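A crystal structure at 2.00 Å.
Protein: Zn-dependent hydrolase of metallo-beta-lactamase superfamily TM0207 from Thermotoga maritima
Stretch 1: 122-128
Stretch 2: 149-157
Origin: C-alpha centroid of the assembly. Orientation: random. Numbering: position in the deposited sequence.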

# COMPACT_ATOMS: atom_id res chain seq x y z
N GLY A 122 3.59 -3.58 -1.85
CA GLY A 122 3.64 -5.02 -1.67
C GLY A 122 4.70 -5.34 -0.61
O GLY A 122 4.81 -4.67 0.39
N ASP A 123 5.50 -6.37 -0.88
CA ASP A 123 6.58 -6.83 -0.02
C ASP A 123 7.92 -6.44 -0.64
O ASP A 123 8.86 -7.20 -0.65
CB ASP A 123 6.45 -8.33 0.09
CG ASP A 123 5.17 -8.73 0.80
OD1 ASP A 123 4.87 -8.15 1.85
OD2 ASP A 123 4.37 -9.57 0.38
N LEU A 124 8.02 -5.20 -1.08
CA LEU A 124 9.17 -4.70 -1.81
C LEU A 124 10.40 -4.99 -1.03
O LEU A 124 10.47 -4.64 0.16
CB LEU A 124 9.05 -3.21 -2.03
CG LEU A 124 10.22 -2.55 -2.79
CD1 LEU A 124 10.27 -3.00 -4.23
CD2 LEU A 124 10.04 -1.07 -2.74
N GLY A 125 11.36 -5.61 -1.73
CA GLY A 125 12.55 -6.19 -1.12
C GLY A 125 13.80 -5.41 -1.36
O GLY A 125 14.86 -5.75 -0.80
N HIS A 126 13.74 -4.41 -2.24
CA HIS A 126 14.98 -3.67 -2.61
C HIS A 126 14.50 -2.26 -2.94
O HIS A 126 13.32 -2.03 -3.20
CB HIS A 126 15.69 -4.28 -3.86
CG HIS A 126 14.78 -4.36 -5.06
ND1 HIS A 126 14.44 -3.26 -5.81
CD2 HIS A 126 14.06 -5.39 -5.56
CE1 HIS A 126 13.59 -3.61 -6.76
NE2 HIS A 126 13.35 -4.91 -6.64
N VAL A 127 15.39 -1.31 -2.87
CA VAL A 127 15.04 0.07 -3.26
C VAL A 127 14.63 0.02 -4.73
O VAL A 127 15.28 -0.66 -5.50
CB VAL A 127 16.26 0.99 -3.05
CG1 VAL A 127 16.05 2.36 -3.71
CG2 VAL A 127 16.56 1.13 -1.54
N LEU A 128 13.58 0.70 -5.14
CA LEU A 128 13.22 0.75 -6.58
C LEU A 128 14.38 1.12 -7.54
O LEU A 128 15.20 1.97 -7.23
CB LEU A 128 12.11 1.78 -6.82
CG LEU A 128 10.80 1.48 -6.08
CD1 LEU A 128 9.84 2.65 -6.11
CD2 LEU A 128 10.14 0.27 -6.62
N THR A 149 13.74 -7.38 6.97
CA THR A 149 14.43 -8.66 6.63
C THR A 149 13.76 -9.28 5.40
O THR A 149 14.41 -9.59 4.41
CB THR A 149 14.28 -9.58 7.84
OG1 THR A 149 15.08 -9.06 8.89
CG2 THR A 149 14.83 -10.98 7.62
N TYR A 150 12.44 -9.41 5.49
CA TYR A 150 11.57 -9.98 4.45
C TYR A 150 11.20 -8.91 3.41
O TYR A 150 10.73 -9.23 2.33
CB TYR A 150 10.30 -10.52 5.11
CG TYR A 150 10.68 -11.36 6.28
CD1 TYR A 150 11.31 -12.58 6.09
CD2 TYR A 150 10.49 -10.90 7.59
CE1 TYR A 150 11.71 -13.36 7.18
CE2 TYR A 150 10.88 -11.66 8.67
CZ TYR A 150 11.49 -12.89 8.47
OH TYR A 150 11.90 -13.65 9.55
N THR A 151 11.37 -7.66 3.79
CA THR A 151 11.18 -6.52 2.91
C THR A 151 12.29 -5.55 3.19
O THR A 151 13.17 -5.81 3.99
CB THR A 151 9.82 -5.81 3.20
OG1 THR A 151 9.83 -5.21 4.52
CG2 THR A 151 8.65 -6.83 3.23
N ILE A 152 12.21 -4.39 2.57
CA ILE A 152 13.08 -3.30 2.90
C ILE A 152 12.86 -2.88 4.34
O ILE A 152 11.83 -3.19 4.95
CB ILE A 152 12.86 -2.10 1.97
CG1 ILE A 152 11.37 -1.73 1.82
CG2 ILE A 152 13.39 -2.43 0.57
CD1 ILE A 152 11.12 -0.41 1.07
N GLY A 153 13.88 -2.21 4.86
CA GLY A 153 13.92 -1.68 6.20
C GLY A 153 13.61 -0.21 6.16
O GLY A 153 13.30 0.35 5.09
N PRO A 154 13.70 0.42 7.33
CA PRO A 154 13.32 1.82 7.49
C PRO A 154 14.07 2.84 6.63
O PRO A 154 13.43 3.71 6.05
CB PRO A 154 13.55 2.07 9.01
CG PRO A 154 14.40 0.99 9.50
CD PRO A 154 14.15 -0.18 8.58
N LYS A 155 15.41 2.76 6.56
CA LYS A 155 16.13 3.72 5.79
C LYS A 155 15.87 3.57 4.30
O LYS A 155 15.75 4.56 3.58
CB LYS A 155 17.61 3.63 6.09
CG LYS A 155 17.94 3.86 7.57
CD LYS A 155 19.47 3.96 7.80
CE LYS A 155 19.82 4.66 9.16
NZ LYS A 155 21.30 5.01 9.32
N GLU A 156 15.77 2.33 3.81
CA GLU A 156 15.49 2.10 2.42
C GLU A 156 14.05 2.55 2.11
O GLU A 156 13.78 2.98 1.01
CB GLU A 156 15.61 0.62 2.07
CG GLU A 156 17.02 0.06 2.12
CD GLU A 156 17.01 -1.46 2.12
OE1 GLU A 156 16.44 -2.10 3.07
OE2 GLU A 156 17.57 -2.02 1.18
N ALA A 157 13.13 2.40 3.07
CA ALA A 157 11.74 2.85 2.81
C ALA A 157 11.67 4.36 2.66
O ALA A 157 10.95 4.86 1.79
CB ALA A 157 10.81 2.39 3.88
O HOH W 1 17.85 -2.01 -1.86

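A loop and a segment that leads into a helix can pack against each other with very little backbone pairing, provided one well-placed hydrogen bond sets one point of their register and apolar side chains fill the space around it. The contact between residues 122-128 and 149-157 of this Thermotoga maritima protein illustrates the principle. The first stretch forms no regular helix or strand; the second runs as loop or turn until G153, which occupies the N-cap position of a helix that begins at P154 and continues beyond the stretch. The CA atoms come closest at G125 and T151, 4.3 Å apart, and the CA atoms of V127 and E156 are 6.0 Å apart.

A single direct hydrogen bond crosses the interface. The amide N of I152 donates to the carbonyl O of L124 over 3.0 Å, with an angle of 159° at the hydrogen, close enough to linear to make a sound bond. The same carbonyl O of L124 also lies 3.3 Å from CB of T151, so T151 packs closely beside the bonded carbonyl. G125 follows, and its lack of a side chain is not a steric demand of this contact, since a CB there would point away from the second stretch and would have room.

I152 is the centre of the apolar packing and gives up more surface to the partner stretch than any other residue, 68 Å² of it. Its beta-branched side chain, with chi1 in p and chi2 in t, reaches two parts of the first stretch at once. CG2 rests against the backbone, 3.6 Å from C of G125 and 3.5 Å from N of H126, while CD1 meets CD2 of L124 at 4.0 Å. Both residues are buried, a setting that suits their hydrocarbon side chains. T151 adds a smaller contact, its methyl CG2 lying 3.9 Å from CA of D123. Its hydroxyl is occupied within its own stretch, where OG1 donates to O of I152 at 2.9 Å; a threonine can thus offer a methyl to the partner while its polar group is satisfied locally.

At the helical end, E156 points its CA-to-CB bond toward the first stretch, and its CB packs 3.8 Å from CG2 of V127. The carboxylate works on two fronts. OE1 accepts a bond from the amide N of G153 at 3.1 Å, tying the helix start to its first turn, where N of A157 also donates to O of G153 at 2.9 Å. OE2 receives a hydrogen bond from a water at 3.1 Å, and that water accepts one from N of V127 at 2.7 Å, bridging the stretches where the backbones are too far apart to pair. H126, whose CA-to-CB bond points away from the partner, instead braces its own loop, ND1 donating to O of V127 at 2.7 Å. Altogether the contact buries 326 Å², summed over both sides.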